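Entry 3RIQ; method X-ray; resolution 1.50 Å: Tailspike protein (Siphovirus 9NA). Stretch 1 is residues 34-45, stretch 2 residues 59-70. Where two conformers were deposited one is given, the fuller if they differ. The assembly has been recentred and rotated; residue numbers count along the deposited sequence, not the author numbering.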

# COMPACT_ATOMS: atom_id res chain seq x y z
N LEU A 34 -24.79 11.42 31.36
CA LEU A 34 -24.37 10.80 32.62
C LEU A 34 -22.88 11.06 32.72
O LEU A 34 -22.12 10.57 31.88
CB LEU A 34 -24.72 9.29 32.63
CG LEU A 34 -24.02 8.44 33.69
CD1 LEU A 34 -24.21 8.96 35.11
CD2 LEU A 34 -24.50 6.99 33.53
N LEU A 35 -22.48 11.86 33.69
CA LEU A 35 -21.06 12.22 33.87
C LEU A 35 -20.41 11.34 34.93
O LEU A 35 -20.90 11.28 36.06
CB LEU A 35 -20.95 13.71 34.25
CG LEU A 35 -19.54 14.20 34.61
CD1 LEU A 35 -18.69 14.25 33.32
CD2 LEU A 35 -19.61 15.57 35.29
N ILE A 36 -19.33 10.65 34.57
CA ILE A 36 -18.56 9.86 35.57
C ILE A 36 -17.46 10.79 36.07
O ILE A 36 -16.38 10.88 35.48
CB ILE A 36 -18.00 8.55 34.97
CG1 ILE A 36 -19.10 7.77 34.21
CG2 ILE A 36 -17.33 7.71 36.04
CD1 ILE A 36 -20.25 7.28 35.05
N ASP A 37 -17.75 11.52 37.16
CA ASP A 37 -16.85 12.57 37.65
C ASP A 37 -15.94 12.13 38.81
O ASP A 37 -15.10 12.91 39.22
CB ASP A 37 -17.64 13.85 38.03
CG ASP A 37 -18.68 13.61 39.12
OD1 ASP A 37 -19.17 12.46 39.29
OD2 ASP A 37 -19.03 14.62 39.80
N ILE A 38 -16.11 10.91 39.32
CA ILE A 38 -15.26 10.38 40.38
C ILE A 38 -15.05 8.90 40.11
O ILE A 38 -15.87 8.25 39.46
CB ILE A 38 -15.83 10.63 41.81
CG1 ILE A 38 -17.24 10.03 41.97
CG2 ILE A 38 -15.78 12.13 42.19
CD1 ILE A 38 -17.68 9.94 43.41
N ASP A 39 -13.91 8.38 40.56
CA ASP A 39 -13.61 6.96 40.34
C ASP A 39 -14.70 6.11 41.01
O ASP A 39 -15.23 6.47 42.08
CB ASP A 39 -12.27 6.59 40.96
CG ASP A 39 -11.08 7.06 40.16
OD1 ASP A 39 -11.20 7.49 38.99
OD2 ASP A 39 -9.98 7.02 40.75
N TYR A 40 -15.04 5.00 40.38
CA TYR A 40 -16.11 4.14 40.85
C TYR A 40 -15.58 2.74 41.10
O TYR A 40 -15.06 2.09 40.19
CB TYR A 40 -17.23 4.09 39.81
CG TYR A 40 -18.42 3.33 40.29
CD1 TYR A 40 -19.23 3.85 41.29
CD2 TYR A 40 -18.71 2.07 39.79
CE1 TYR A 40 -20.32 3.14 41.77
CE2 TYR A 40 -19.80 1.35 40.24
CZ TYR A 40 -20.61 1.90 41.23
OH TYR A 40 -21.73 1.26 41.70
N ASN A 41 -15.73 2.28 42.34
CA ASN A 41 -15.29 0.95 42.74
C ASN A 41 -16.45 -0.02 42.62
O ASN A 41 -17.38 -0.02 43.47
CB ASN A 41 -14.76 1.01 44.17
CG ASN A 41 -13.46 1.77 44.26
OD1 ASN A 41 -13.40 2.89 44.74
ND2 ASN A 41 -12.42 1.15 43.78
N PHE A 42 -16.42 -0.83 41.55
CA PHE A 42 -17.50 -1.81 41.31
C PHE A 42 -17.18 -3.14 41.91
O PHE A 42 -16.01 -3.46 42.19
CB PHE A 42 -17.84 -1.93 39.80
CG PHE A 42 -16.78 -2.61 38.96
CD1 PHE A 42 -16.81 -4.01 38.80
CD2 PHE A 42 -15.81 -1.87 38.31
CE1 PHE A 42 -15.86 -4.69 38.02
CE2 PHE A 42 -14.86 -2.54 37.50
CZ PHE A 42 -14.88 -3.94 37.36
N ILE A 43 -18.24 -3.93 42.12
CA ILE A 43 -18.10 -5.28 42.70
C ILE A 43 -18.28 -6.28 41.56
O ILE A 43 -19.09 -6.03 40.67
CB ILE A 43 -19.12 -5.51 43.89
CG1 ILE A 43 -18.80 -6.83 44.60
CG2 ILE A 43 -20.62 -5.42 43.41
CD1 ILE A 43 -19.53 -6.93 45.99
N ASP A 44 -17.54 -7.38 41.60
CA ASP A 44 -17.64 -8.41 40.57
C ASP A 44 -19.09 -8.91 40.43
O ASP A 44 -19.69 -9.39 41.42
CB ASP A 44 -16.76 -9.58 40.98
CG ASP A 44 -16.77 -10.72 39.96
OD1 ASP A 44 -17.01 -10.46 38.74
OD2 ASP A 44 -16.57 -11.88 40.40
N GLY A 45 -19.66 -8.77 39.23
CA GLY A 45 -21.01 -9.20 38.97
C GLY A 45 -22.03 -8.09 39.07
O GLY A 45 -23.22 -8.32 38.83
N CYS A 59 -17.04 9.98 30.42
CA CYS A 59 -16.19 9.46 31.52
C CYS A 59 -15.01 10.37 31.79
O CYS A 59 -14.19 10.68 30.88
CB CYS A 59 -15.70 8.06 31.19
SG CYS A 59 -17.07 6.90 30.88
N LYS A 60 -14.93 10.84 33.04
CA LYS A 60 -13.80 11.68 33.48
C LYS A 60 -13.12 11.07 34.69
O LYS A 60 -12.46 11.78 35.47
CB LYS A 60 -14.24 13.13 33.75
CG LYS A 60 -14.76 13.85 32.50
CD LYS A 60 -14.99 15.34 32.70
CE LYS A 60 -15.36 16.00 31.41
NZ LYS A 60 -15.33 17.51 31.52
N ALA A 61 -13.26 9.76 34.84
CA ALA A 61 -12.69 9.01 35.96
C ALA A 61 -12.79 7.53 35.61
O ALA A 61 -13.26 7.22 34.51
CB ALA A 61 -13.44 9.35 37.26
N LYS A 62 -12.34 6.63 36.48
CA LYS A 62 -12.19 5.22 36.13
C LYS A 62 -13.22 4.34 36.78
O LYS A 62 -13.72 4.66 37.86
CB LYS A 62 -10.81 4.73 36.60
CG LYS A 62 -9.66 5.54 36.02
CD LYS A 62 -8.34 4.95 36.45
CE LYS A 62 -7.19 5.72 35.84
NZ LYS A 62 -7.11 7.12 36.38
N PHE A 63 -13.52 3.21 36.12
CA PHE A 63 -14.23 2.09 36.75
C PHE A 63 -13.19 1.09 37.28
O PHE A 63 -12.44 0.49 36.48
CB PHE A 63 -15.15 1.41 35.76
CG PHE A 63 -16.18 2.32 35.15
CD1 PHE A 63 -17.13 2.99 35.97
CD2 PHE A 63 -16.18 2.56 33.78
CE1 PHE A 63 -18.12 3.84 35.39
CE2 PHE A 63 -17.14 3.44 33.20
CZ PHE A 63 -18.11 4.07 34.01
N ILE A 64 -13.17 0.89 38.60
CA ILE A 64 -12.13 0.11 39.26
C ILE A 64 -12.70 -1.13 39.91
O ILE A 64 -13.65 -1.02 40.69
CB ILE A 64 -11.42 0.96 40.35
CG1 ILE A 64 -10.82 2.23 39.76
CG2 ILE A 64 -10.34 0.12 41.11
CD1 ILE A 64 -10.41 3.29 40.82
N GLY A 65 -12.19 -2.32 39.59
CA GLY A 65 -12.71 -3.53 40.21
C GLY A 65 -11.93 -4.74 39.76
O GLY A 65 -11.17 -4.66 38.80
N ASP A 66 -12.14 -5.86 40.46
CA ASP A 66 -11.70 -7.17 39.99
C ASP A 66 -12.93 -7.93 39.55
O ASP A 66 -13.85 -8.14 40.35
CB ASP A 66 -11.05 -7.94 41.13
CG ASP A 66 -9.78 -7.32 41.63
OD1 ASP A 66 -9.04 -6.70 40.84
OD2 ASP A 66 -9.52 -7.47 42.83
N GLY A 67 -12.98 -8.36 38.30
CA GLY A 67 -14.14 -9.07 37.78
C GLY A 67 -14.92 -8.22 36.77
O GLY A 67 -14.37 -7.36 36.08
N VAL A 68 -16.23 -8.48 36.69
CA VAL A 68 -17.06 -7.94 35.63
C VAL A 68 -18.05 -6.87 36.11
O VAL A 68 -18.69 -7.03 37.16
CB VAL A 68 -17.83 -9.09 34.88
CG1 VAL A 68 -18.88 -9.76 35.77
CG2 VAL A 68 -18.53 -8.57 33.64
N LEU A 69 -18.18 -5.81 35.32
CA LEU A 69 -19.25 -4.80 35.51
C LEU A 69 -20.18 -4.94 34.28
O LEU A 69 -19.76 -4.71 33.14
CB LEU A 69 -18.61 -3.40 35.59
CG LEU A 69 -19.57 -2.19 35.61
CD1 LEU A 69 -20.56 -2.28 36.82
CD2 LEU A 69 -18.74 -0.91 35.72
N ASN A 70 -21.44 -5.34 34.51
CA ASN A 70 -22.43 -5.54 33.41
C ASN A 70 -23.23 -4.29 33.13
O ASN A 70 -23.79 -3.66 34.06
CB ASN A 70 -23.42 -6.66 33.79
CG ASN A 70 -22.74 -7.97 34.05
OD1 ASN A 70 -22.53 -8.39 35.21
ND2 ASN A 70 -22.41 -8.66 32.99
O HOH W 1 -13.37 13.89 37.11
O HOH W 2 -9.30 9.22 37.97
O HOH W 3 -7.60 6.66 39.39
O HOH W 4 -14.06 -5.44 42.67
O HOH W 5 -13.62 -2.16 43.46

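How do the two backbones run together? They lie side by side in parallel register, Tyr 40 beside Phe 63 and Asn 41 beside Ile 64. Tyr 40 N donates to Lys 62 O (2.9 Å), Ile 64 N to Tyr 40 O (2.7 Å) and Phe 42 N to Ile 64 O (2.9 Å), so successive bonds alternate in direction.

What does the ring of Phe 42 fill? It slots into a hollow whose opposite walls are Gly 65 and Leu 69: Gly 65 CA lies 3.7 Å from the Phe 42 ring centroid over one face, Leu 69 CB 3.8 Å from that centroid over the other. The fit depends on bare glycine, since an ideal CB on Gly 65 would come within 2.6 Å of Phe 42 CZ.

Where do carboxylates replace backbone partners? Asp 39 OD1 accepts from Lys 62 N (2.9 Å), and Asp 44 OD1 from Val 68 N (3.0 Å). The second carboxylate sits against Gly 67, where a CB would clash with it.

What packs beside Tyr 40? Its CB meets the edge of the Phe 63 ring, 4.0 Å from Phe 63 CD1, while Ile 36 CG1 reaches Phe 63 CZ at 3.8 Å and Cys 59 SG at 4.0 Å, closing an apolar patch on one sheet face.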